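Local coordinates for protein NAD-dependent aldehyde dehydrogenase (Sinorhizobium meliloti, PDB 3U4J) that probably oxidises aldehydes with NAD or NADP as the electron acceptor, at residues Ile124-Asp129 / Gly462-Pro467; Trp131-Gly136 / Leu480-Phe485; Ile176-Arg181 / Ile205-Leu210; Gly301-Ser306 / Ser458-Thr463. All blocks are in the same frame, centred on the assembly; numbering follows the deposited sequence.

Contact 1 of 4, residues Ile124-Asp129 / Gly462-Pro467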
# COMPACT_ATOMS: atom_id res chain seq x y z
N ILE A 124 -15.33 16.50 -21.82
CA ILE A 124 -16.30 15.41 -21.72
C ILE A 124 -15.57 14.08 -21.87
O ILE A 124 -15.82 13.16 -21.12
CB ILE A 124 -17.42 15.51 -22.81
CG1 ILE A 124 -18.11 16.88 -22.77
CG2 ILE A 124 -18.45 14.36 -22.66
CD1 ILE A 124 -18.68 17.31 -21.36
N GLY A 125 -14.67 13.99 -22.85
CA GLY A 125 -13.82 12.79 -23.02
C GLY A 125 -12.99 12.48 -21.79
O GLY A 125 -12.87 11.32 -21.37
N PHE A 126 -12.39 13.50 -21.21
CA PHE A 126 -11.67 13.34 -19.95
C PHE A 126 -12.58 12.84 -18.81
O PHE A 126 -12.19 11.98 -18.02
CB PHE A 126 -10.99 14.65 -19.57
CG PHE A 126 -10.00 14.50 -18.46
CD1 PHE A 126 -8.73 13.99 -18.70
CD2 PHE A 126 -10.33 14.88 -17.16
CE1 PHE A 126 -7.79 13.86 -17.66
CE2 PHE A 126 -9.42 14.74 -16.12
CZ PHE A 126 -8.15 14.23 -16.36
N CYS A 127 -13.79 13.36 -18.74
CA CYS A 127 -14.74 12.90 -17.72
C CYS A 127 -15.10 11.44 -17.90
O CYS A 127 -15.25 10.72 -16.91
CB CYS A 127 -16.02 13.73 -17.76
SG CYS A 127 -15.73 15.38 -17.12
N ALA A 128 -15.25 11.00 -19.16
CA ALA A 128 -15.49 9.59 -19.37
C ALA A 128 -14.30 8.78 -18.81
O ALA A 128 -14.49 7.71 -18.23
CB ALA A 128 -15.72 9.27 -20.86
N ASP A 129 -13.08 9.31 -18.97
CA ASP A 129 -11.87 8.63 -18.45
C ASP A 129 -11.83 8.65 -16.92
O ASP A 129 -11.39 7.67 -16.30
CB ASP A 129 -10.58 9.25 -19.03
CG ASP A 129 -9.35 8.38 -18.77
OD1 ASP A 129 -9.35 7.18 -19.12
OD2 ASP A 129 -8.37 8.91 -18.24
N GLY A 462 -3.39 17.09 -16.03
CA GLY A 462 -3.13 16.06 -15.05
C GLY A 462 -3.76 14.74 -15.49
O GLY A 462 -4.28 14.62 -16.61
N THR A 463 -3.75 13.76 -14.59
CA THR A 463 -4.23 12.41 -14.88
C THR A 463 -5.19 11.94 -13.78
O THR A 463 -5.12 12.41 -12.65
CB THR A 463 -3.05 11.44 -14.82
OG1 THR A 463 -2.45 11.53 -13.52
CG2 THR A 463 -2.00 11.80 -15.90
N PRO A 464 -6.10 11.00 -14.09
CA PRO A 464 -6.93 10.48 -12.99
C PRO A 464 -6.12 9.72 -11.94
O PRO A 464 -6.59 9.58 -10.79
CB PRO A 464 -7.89 9.51 -13.71
CG PRO A 464 -8.02 10.10 -15.13
CD PRO A 464 -6.58 10.54 -15.42
N GLU A 465 -4.92 9.24 -12.33
CA GLU A 465 -4.07 8.36 -11.51
C GLU A 465 -3.48 9.05 -10.30
O GLU A 465 -3.20 8.40 -9.29
CB GLU A 465 -2.93 7.73 -12.37
CG GLU A 465 -3.38 6.62 -13.35
CD GLU A 465 -3.94 7.16 -14.67
OE1 GLU A 465 -4.28 6.32 -15.56
OE2 GLU A 465 -4.06 8.41 -14.81
N LEU A 466 -3.29 10.37 -10.38
CA LEU A 466 -2.68 11.12 -9.30
C LEU A 466 -3.68 11.94 -8.48
O LEU A 466 -4.65 12.46 -9.06
CB LEU A 466 -1.59 12.07 -9.85
CG LEU A 466 -0.20 11.45 -9.93
CD1 LEU A 466 -0.09 10.53 -11.15
CD2 LEU A 466 0.89 12.57 -10.00
N PRO A 467 -3.42 12.10 -7.16
CA PRO A 467 -4.27 12.87 -6.23
C PRO A 467 -4.17 14.38 -6.47
O PRO A 467 -3.14 14.88 -6.94
CB PRO A 467 -3.67 12.59 -4.86
CG PRO A 467 -2.19 12.25 -5.18
CD PRO A 467 -2.27 11.48 -6.45
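Asp129 and Pro464 mark the nearest approach of the two backbones, their CA atoms 7.6 Å apart. One backbone is a regular turn of helix 117-138; the other, Gly462-Pro467, is a loop without repeating structure. No hydrogen bond joins them, and the helix contributes only side chains. The first torsion of Phe126 (chi1 -167°) places CG trans to the backbone N, which lets the far end of the ring reach Gly462 and Pro464. Its outer atoms do the touching: CE1 of Phe126 stands 3.7 Å from the carbonyl O of Gly462, and CZ lies 4.1 Å from CD of Pro464, both partners approaching the ring obliquely. One turn further along, Asp129 comes across the proline ring at about a right angle, OD2 of Asp129 meeting CG of Pro464 at 3.3 Å. That carboxylate has stronger partners in the third subunit, where Arg139 takes OD2 and Arg89 takes OD1. Arg139 of that subunit also pairs with Glu465, which helps to explain how OD2 of Asp129 and OE2 of Glu465 can sit 5.5 Å apart; the shared arginine probably offsets their like charges. With only the methyl of an alanine at Phe126, the Gly462 carbonyl and Pro464 CD would probably lose their aromatic neighbour and a gap would open beside them. The arrangement illustrates how a tetramer interface can be built on an internal contact: the loop returning from the strand 453-456 sheet to the coenzyme-domain side of the aldehyde dehydrogenase fold is laid on a helix whose acidic residue reaches a neighbouring subunit.

Contact 2 of 4, residues Trp131-Gly136 / Leu480-Phe485; sequences WSYAAG and LGRYGF
Tyr133 lays the end of its ring against Gly481: the phenol oxygen, Tyr133 OH, is 3.3 Å from the backbone atom C of Gly481. The carbonyl O of Gly481 lies at the ring edge, near the ring plane, 3.5 Å from CE2 of Tyr133. The phenol also comes within 4.2 Å, from its OH, of CG of Arg482. A second touch is made by Phe485, whose CZ points edge-on at CA of Ala134 and reaches the carbonyl O of Ala134 at 3.6 Å, while CB of Ala134 adds an apolar contact to the same ring corner. A chi1 of 173° swings CG of Tyr133 to the far side from its N, which brings the end of the ring to Gly481. A serine here would probably lose the ring-edge and OH contacts with Gly481, leaving a gap between that glycine and the helix. The second shell holds these groups in place: Trp184 donates from NE1 to the Gly481 carbonyl and meets the Phe485 ring with planes about 35° apart. Arg482 NE hydrogen-bonds to Gln137 of the same chain, and its NH1 forms a salt bridge with Glu142 of the third subunit. As a worked case, a loop turning at Gly481, with positive phi (50°), leads into helix 483-487 and packs on the long helix 117-138 beside the tetramer interface of an aldehyde dehydrogenase.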
# COMPACT_ATOMS: atom_id res chain seq x y z
N TRP A 131 -14.48 8.59 -14.97
CA TRP A 131 -15.47 7.59 -14.56
C TRP A 131 -14.85 6.21 -14.78
O TRP A 131 -14.99 5.35 -13.92
CB TRP A 131 -16.80 7.74 -15.34
CG TRP A 131 -17.73 8.74 -14.71
CD1 TRP A 131 -17.69 10.12 -14.86
CD2 TRP A 131 -18.80 8.46 -13.81
NE1 TRP A 131 -18.68 10.71 -14.09
CE2 TRP A 131 -19.39 9.71 -13.45
CE3 TRP A 131 -19.34 7.28 -13.26
CZ2 TRP A 131 -20.47 9.80 -12.58
CZ3 TRP A 131 -20.42 7.37 -12.38
CH2 TRP A 131 -20.98 8.63 -12.05
N SER A 132 -14.13 5.99 -15.89
CA SER A 132 -13.53 4.67 -16.13
C SER A 132 -12.45 4.32 -15.13
O SER A 132 -12.39 3.20 -14.65
CB SER A 132 -12.93 4.53 -17.54
OG SER A 132 -13.93 4.81 -18.49
N TYR A 133 -11.56 5.27 -14.86
CA TYR A 133 -10.51 5.06 -13.86
C TYR A 133 -11.11 4.68 -12.50
O TYR A 133 -10.65 3.73 -11.84
CB TYR A 133 -9.62 6.32 -13.69
CG TYR A 133 -8.66 6.13 -12.52
CD1 TYR A 133 -7.39 5.59 -12.70
CD2 TYR A 133 -9.05 6.47 -11.23
CE1 TYR A 133 -6.54 5.40 -11.60
CE2 TYR A 133 -8.21 6.26 -10.13
CZ TYR A 133 -6.98 5.73 -10.33
OH TYR A 133 -6.18 5.52 -9.23
N ALA A 134 -12.12 5.43 -12.07
CA ALA A 134 -12.73 5.22 -10.74
C ALA A 134 -13.46 3.89 -10.69
O ALA A 134 -13.38 3.16 -9.70
CB ALA A 134 -13.71 6.38 -10.43
N ALA A 135 -14.14 3.56 -11.78
CA ALA A 135 -14.83 2.25 -11.87
C ALA A 135 -13.83 1.12 -11.73
O ALA A 135 -14.11 0.12 -11.07
CB ALA A 135 -15.60 2.13 -13.19
N GLY A 136 -12.67 1.25 -12.37
CA GLY A 136 -11.62 0.21 -12.28
C GLY A 136 -11.15 0.02 -10.84
O GLY A 136 -11.04 -1.11 -10.36
N LEU A 480 -9.23 12.14 -6.26
CA LEU A 480 -8.69 11.45 -7.42
C LEU A 480 -7.70 10.35 -7.02
O LEU A 480 -7.44 10.15 -5.84
CB LEU A 480 -8.03 12.42 -8.42
CG LEU A 480 -8.87 13.37 -9.27
CD1 LEU A 480 -8.15 13.74 -10.62
CD2 LEU A 480 -10.27 12.93 -9.49
N GLY A 481 -7.18 9.65 -8.02
CA GLY A 481 -6.33 8.48 -7.78
C GLY A 481 -6.95 7.52 -6.78
O GLY A 481 -8.16 7.32 -6.78
N ARG A 482 -6.10 6.94 -5.92
CA ARG A 482 -6.55 6.12 -4.79
C ARG A 482 -6.96 7.00 -3.62
O ARG A 482 -7.67 6.55 -2.74
CB ARG A 482 -5.43 5.17 -4.34
CG ARG A 482 -5.05 4.21 -5.44
CD ARG A 482 -4.34 2.96 -4.96
NE ARG A 482 -4.55 1.90 -5.95
CZ ARG A 482 -3.59 1.13 -6.49
NH1 ARG A 482 -2.31 1.27 -6.12
NH2 ARG A 482 -3.91 0.20 -7.38
N TYR A 483 -6.50 8.25 -3.60
CA TYR A 483 -6.73 9.11 -2.43
C TYR A 483 -8.20 9.47 -2.26
O TYR A 483 -8.70 9.52 -1.11
CB TYR A 483 -5.88 10.39 -2.51
CG TYR A 483 -4.40 10.11 -2.20
CD1 TYR A 483 -3.84 10.51 -0.98
CD2 TYR A 483 -3.58 9.44 -3.11
CE1 TYR A 483 -2.50 10.22 -0.68
CE2 TYR A 483 -2.23 9.17 -2.83
CZ TYR A 483 -1.70 9.57 -1.63
OH TYR A 483 -0.37 9.29 -1.33
N GLY A 484 -8.90 9.71 -3.38
CA GLY A 484 -10.29 10.13 -3.29
C GLY A 484 -11.14 9.06 -2.63
O GLY A 484 -12.11 9.38 -1.93
N PHE A 485 -10.79 7.79 -2.80
CA PHE A 485 -11.61 6.75 -2.15
C PHE A 485 -11.51 6.81 -0.64
O PHE A 485 -12.49 6.52 0.05
CB PHE A 485 -11.30 5.35 -2.67
CG PHE A 485 -11.56 5.20 -4.14
CD1 PHE A 485 -12.86 5.12 -4.63
CD2 PHE A 485 -10.50 5.17 -5.05
CE1 PHE A 485 -13.10 4.99 -5.99
CE2 PHE A 485 -10.74 5.04 -6.41
CZ PHE A 485 -12.04 4.95 -6.88

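Contact 3 of 4, residues Ile176-Arg181 / Ile205-Leu210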
# COMPACT_ATOMS: atom_id res chain seq x y z
N ILE A 176 -16.49 18.34 -15.13
CA ILE A 176 -15.24 17.81 -14.61
C ILE A 176 -15.30 17.58 -13.12
O ILE A 176 -14.94 16.50 -12.63
CB ILE A 176 -14.04 18.73 -14.97
CG1 ILE A 176 -13.69 18.57 -16.46
CG2 ILE A 176 -12.85 18.43 -14.06
CD1 ILE A 176 -12.66 17.49 -16.76
N ILE A 177 -15.76 18.59 -12.39
CA ILE A 177 -15.74 18.50 -10.94
C ILE A 177 -16.73 17.44 -10.46
O ILE A 177 -16.43 16.70 -9.53
CB ILE A 177 -15.87 19.91 -10.27
CG1 ILE A 177 -14.56 20.68 -10.60
CG2 ILE A 177 -15.94 19.80 -8.74
CD1 ILE A 177 -14.67 22.17 -10.56
N ALA A 178 -17.89 17.35 -11.11
CA ALA A 178 -18.83 16.26 -10.77
C ALA A 178 -18.12 14.90 -10.95
O ALA A 178 -18.21 14.01 -10.08
CB ALA A 178 -20.06 16.35 -11.63
N SER A 179 -17.41 14.78 -12.08
CA SER A 179 -16.73 13.56 -12.46
C SER A 179 -15.47 13.26 -11.62
O SER A 179 -15.02 12.11 -11.58
CB SER A 179 -16.40 13.58 -13.95
OG SER A 179 -17.59 13.54 -14.73
N GLU A 180 -14.89 14.28 -10.97
CA GLU A 180 -13.79 14.07 -10.00
C GLU A 180 -14.30 13.72 -8.60
O GLU A 180 -13.52 13.40 -7.72
CB GLU A 180 -12.93 15.33 -9.83
CG GLU A 180 -12.18 15.84 -11.02
CD GLU A 180 -11.45 17.17 -10.70
OE1 GLU A 180 -11.73 17.80 -9.64
OE2 GLU A 180 -10.62 17.59 -11.53
N ARG A 181 -15.60 13.85 -8.36
CA ARG A 181 -16.16 13.67 -6.99
C ARG A 181 -17.14 12.50 -6.94
O ARG A 181 -16.95 11.57 -6.16
CB ARG A 181 -16.89 14.93 -6.50
CG ARG A 181 -16.03 16.21 -6.49
CD ARG A 181 -14.96 16.22 -5.37
NE ARG A 181 -14.30 17.53 -5.41
CZ ARG A 181 -13.36 17.87 -6.28
NH1 ARG A 181 -12.87 16.98 -7.15
NH2 ARG A 181 -12.89 19.12 -6.29
N ILE A 205 -27.28 17.49 -14.38
CA ILE A 205 -28.56 16.81 -14.39
C ILE A 205 -28.46 15.70 -15.43
O ILE A 205 -28.88 14.56 -15.17
CB ILE A 205 -29.70 17.82 -14.76
CG1 ILE A 205 -30.05 18.68 -13.54
CG2 ILE A 205 -30.92 17.09 -15.30
CD1 ILE A 205 -30.85 19.95 -13.90
N ARG A 206 -27.89 16.01 -16.59
CA ARG A 206 -27.67 14.95 -17.58
C ARG A 206 -26.82 13.80 -17.01
O ARG A 206 -27.11 12.63 -17.28
CB ARG A 206 -27.07 15.45 -18.92
CG ARG A 206 -27.99 16.32 -19.78
CD ARG A 206 -29.22 15.59 -20.30
NE ARG A 206 -28.88 14.64 -21.36
CZ ARG A 206 -29.13 13.32 -21.31
NH1 ARG A 206 -29.73 12.78 -20.26
NH2 ARG A 206 -28.78 12.54 -22.33
N LEU A 207 -25.80 14.12 -16.22
CA LEU A 207 -24.95 13.05 -15.65
C LEU A 207 -25.77 12.14 -14.73
O LEU A 207 -25.61 10.92 -14.78
CB LEU A 207 -23.75 13.65 -14.90
CG LEU A 207 -22.68 12.75 -14.30
CD1 LEU A 207 -22.08 11.79 -15.36
CD2 LEU A 207 -21.57 13.61 -13.67
N ALA A 208 -26.64 12.74 -13.91
CA ALA A 208 -27.52 11.95 -13.03
C ALA A 208 -28.49 11.10 -13.86
O ALA A 208 -28.84 9.99 -13.46
CB ALA A 208 -28.29 12.85 -12.07
N GLU A 209 -28.92 11.66 -14.98
CA GLU A 209 -29.83 10.94 -15.89
C GLU A 209 -29.10 9.77 -16.56
O GLU A 209 -29.68 8.70 -16.74
CB GLU A 209 -30.47 11.89 -16.90
CG GLU A 209 -31.40 12.93 -16.21
CD GLU A 209 -31.97 13.97 -17.18
OE1 GLU A 209 -31.47 14.12 -18.32
OE2 GLU A 209 -32.93 14.68 -16.79
N LEU A 210 -27.84 9.97 -16.90
CA LEU A 210 -27.02 8.84 -17.42
C LEU A 210 -26.82 7.74 -16.37
O LEU A 210 -26.90 6.55 -16.71
CB LEU A 210 -25.67 9.32 -17.96
CG LEU A 210 -25.75 10.35 -19.09
CD1 LEU A 210 -24.36 10.68 -19.62
CD2 LEU A 210 -26.65 9.87 -20.21
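Ala178 and Ser179 together receive the tip of Leu207, and the walk along Ile176-Arg181 shows how sharply the touch is confined. Ile176 comes first and is turned to helix 117-138, where it meets Cys127. Ile177 follows on another side, leaning over the guanidinium of Arg181, with CG2 of Ile177 3.9 Å above that plane and offset toward its rim. Ala178 then points at the opposing helix: its CB packs 3.7 Å from CD2 of Leu207, and here the backbones come nearest, CA of Ala178 to CA of Leu207 being 8.5 Å. That span is bridged by the leucine, whose chi1 of -176° sets CG opposite the backbone N and carries CD2 to Ala178 and Ser179. Ser179 offers the same methyl a second, looser neighbour, OG of Ser179 lying 4.1 Å from CD2 of Leu207. The hydroxyl is held mainly by the carbonyl of Phe175 one turn back, with a weak hydrogen bond from Trp131 NE1. Glu180 forms a salt bridge with Arg181, OE1 of Glu180 meeting NH1 of Arg181 at 2.9 Å on the anti side of the carboxylate. Arg181 reaches on to Thr247 through NH2. The other helix has a salt bridge of its own, between residues three apart along the turn: NH1 of Arg206 meets the anti lone pair of Glu209 OE1. Helices 174-187 and 202-214, separated in sequence by strand 191-195, thus meet here at one point, an arrangement consistent with the Rossmann-like coenzyme domain of this family.

Contact 4 of 4, residues Gly301-Ser306 / Ser458-Thr463; sequences GQCCIS and SVIDGT
Ile305 and Ile460 bring the two loops together, CA to CA 6.7 Å, the first sitting in a type I beta turn from Cys303 to Ser306 and the second at the centre of a tight turn closed by Asp461 N on Val459 O. The Gly301-Ser306 sequence fits the family segment that carries the nucleophilic cysteine of aldehyde dehydrogenases, so this is probably a contact of the catalytic domain, between the loop leading into strand 307-313 and the one leaving strand 453-456. Each isoleucine sets its CD1 methyl against the other's backbone carbonyl. CD1 of Ile305 comes to 3.7 Å from the carbonyl O of Ile460, and CD1 of Ile460 comes equally near, 3.7 Å, to the carbonyl O of Ile305. Between the side chains themselves, CG1 of Ile305 meets CD1 of Ile460 at 4.2 Å. Ile305 achieves this with CG1 wedged between its own N and carbonyl carbon (chi1 59°), a less roomy setting for a branched residue. The CD1 methyl of Ile460 has one more neighbour, SG of Cys303, loosely at 4.4 Å. Around them, Trp455 and Arg453 back Ile305, while Tyr294 and His298 lie against Ile460; Asp461 is hydrogen-bonded to the Tyr294 hydroxyl. The example shows how apolar packing can share a boundary with a polar bridge. Across it, the loops have no direct hydrogen bond, and a water supplies the link: it donates to Ile305 O at 2.9 Å and accepts from the backbone N of Ile460 at 3.1 Å.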
# COMPACT_ATOMS: atom_id res chain seq x y z
N GLY A 301 -8.93 31.97 -17.70
CA GLY A 301 -8.37 32.19 -16.37
C GLY A 301 -9.33 31.95 -15.23
O GLY A 301 -8.98 32.24 -14.08
N GLN A 302 -10.53 31.44 -15.53
CA GLN A 302 -11.51 31.12 -14.50
C GLN A 302 -11.19 29.68 -14.04
O GLN A 302 -11.87 28.71 -14.41
CB GLN A 302 -12.92 31.20 -15.07
CG GLN A 302 -13.31 32.60 -15.57
CD GLN A 302 -14.51 32.57 -16.50
OE1 GLN A 302 -14.56 31.82 -17.49
NE2 GLN A 302 -15.44 33.41 -16.21
N CYS A 303 -10.15 29.56 -13.23
CA CYS A 303 -9.53 28.24 -12.98
C CYS A 303 -8.70 28.33 -11.72
O CYS A 303 -7.79 29.19 -11.60
CB CYS A 303 -8.65 27.83 -14.18
SG CYS A 303 -7.82 26.26 -13.90
N CYS A 304 -9.01 27.47 -10.75
CA CYS A 304 -8.31 27.46 -9.47
C CYS A 304 -6.82 27.10 -9.58
O CYS A 304 -6.02 27.56 -8.76
CB CYS A 304 -9.03 26.49 -8.51
SG CYS A 304 -10.74 27.12 -8.18
N ILE A 305 -6.46 26.30 -10.58
CA ILE A 305 -5.06 25.91 -10.84
C ILE A 305 -4.40 26.78 -11.94
O ILE A 305 -3.41 26.39 -12.53
CB ILE A 305 -4.93 24.39 -11.18
CG1 ILE A 305 -5.77 23.98 -12.41
CG2 ILE A 305 -5.31 23.56 -9.94
CD1 ILE A 305 -5.43 22.60 -12.99
N SER A 306 -4.99 27.94 -12.21
CA SER A 306 -4.44 28.89 -13.17
C SER A 306 -3.04 29.32 -12.73
O SER A 306 -2.79 29.49 -11.53
CB SER A 306 -5.34 30.13 -13.21
OG SER A 306 -4.87 31.05 -14.16
N SER A 458 5.44 21.84 -17.35
CA SER A 458 4.10 21.56 -17.80
C SER A 458 3.15 22.38 -16.93
O SER A 458 3.56 23.02 -15.96
CB SER A 458 3.80 20.05 -17.70
OG SER A 458 4.24 19.53 -16.46
N VAL A 459 1.87 22.38 -17.27
CA VAL A 459 0.87 23.13 -16.50
C VAL A 459 -0.51 22.59 -16.89
O VAL A 459 -0.68 22.03 -17.98
CB VAL A 459 0.99 24.66 -16.76
CG1 VAL A 459 0.59 25.00 -18.21
CG2 VAL A 459 0.14 25.46 -15.79
N ILE A 460 -1.46 22.73 -15.97
CA ILE A 460 -2.89 22.40 -16.17
C ILE A 460 -3.17 20.89 -16.28
O ILE A 460 -4.01 20.35 -15.53
CB ILE A 460 -3.55 23.14 -17.38
CG1 ILE A 460 -3.43 24.68 -17.30
CG2 ILE A 460 -5.01 22.67 -17.58
CD1 ILE A 460 -4.07 25.34 -16.05
N ASP A 461 -2.48 20.22 -17.19
CA ASP A 461 -2.86 18.87 -17.60
C ASP A 461 -2.41 17.80 -16.58
O ASP A 461 -1.21 17.65 -16.29
CB ASP A 461 -2.34 18.55 -18.99
CG ASP A 461 -2.98 19.43 -20.07
OD1 ASP A 461 -4.05 20.00 -19.83
OD2 ASP A 461 -2.39 19.56 -21.15
N GLY A 462 -3.39 17.09 -16.03
CA GLY A 462 -3.13 16.06 -15.05
C GLY A 462 -3.76 14.74 -15.49
O GLY A 462 -4.28 14.62 -16.61
N THR A 463 -3.75 13.76 -14.59
CA THR A 463 -4.23 12.41 -14.88
C THR A 463 -5.19 11.94 -13.78
O THR A 463 -5.12 12.41 -12.65
CB THR A 463 -3.05 11.44 -14.82
OG1 THR A 463 -2.45 11.53 -13.52
CG2 THR A 463 -2.00 11.80 -15.90
O HOH W 1 -1.70 24.14 -13.25

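Read from the N terminus, helix 117-138 opens contacts 1 and 2 in turn, and neither closes until past residue 460. Contact 3 opens and closes first, a short loop between helices 174-187 and 202-214, nested inside both. Contact 4 opens next at Gly301-Ser306, in series after contact 3, and closes at Ser458-Thr463. Contact 1 closes on that same stretch, the two sharing Gly462 and Thr463, and contact 2 closes last, so contacts 1 and 2 cross while contact 4 lies within contact 2. Together they tie the coenzyme-domain helices to the loop returning from the catalytic-domain sheet, with Pro464 O probably hydrogen-bonded to Gly481 N where contacts 1 and 2 meet.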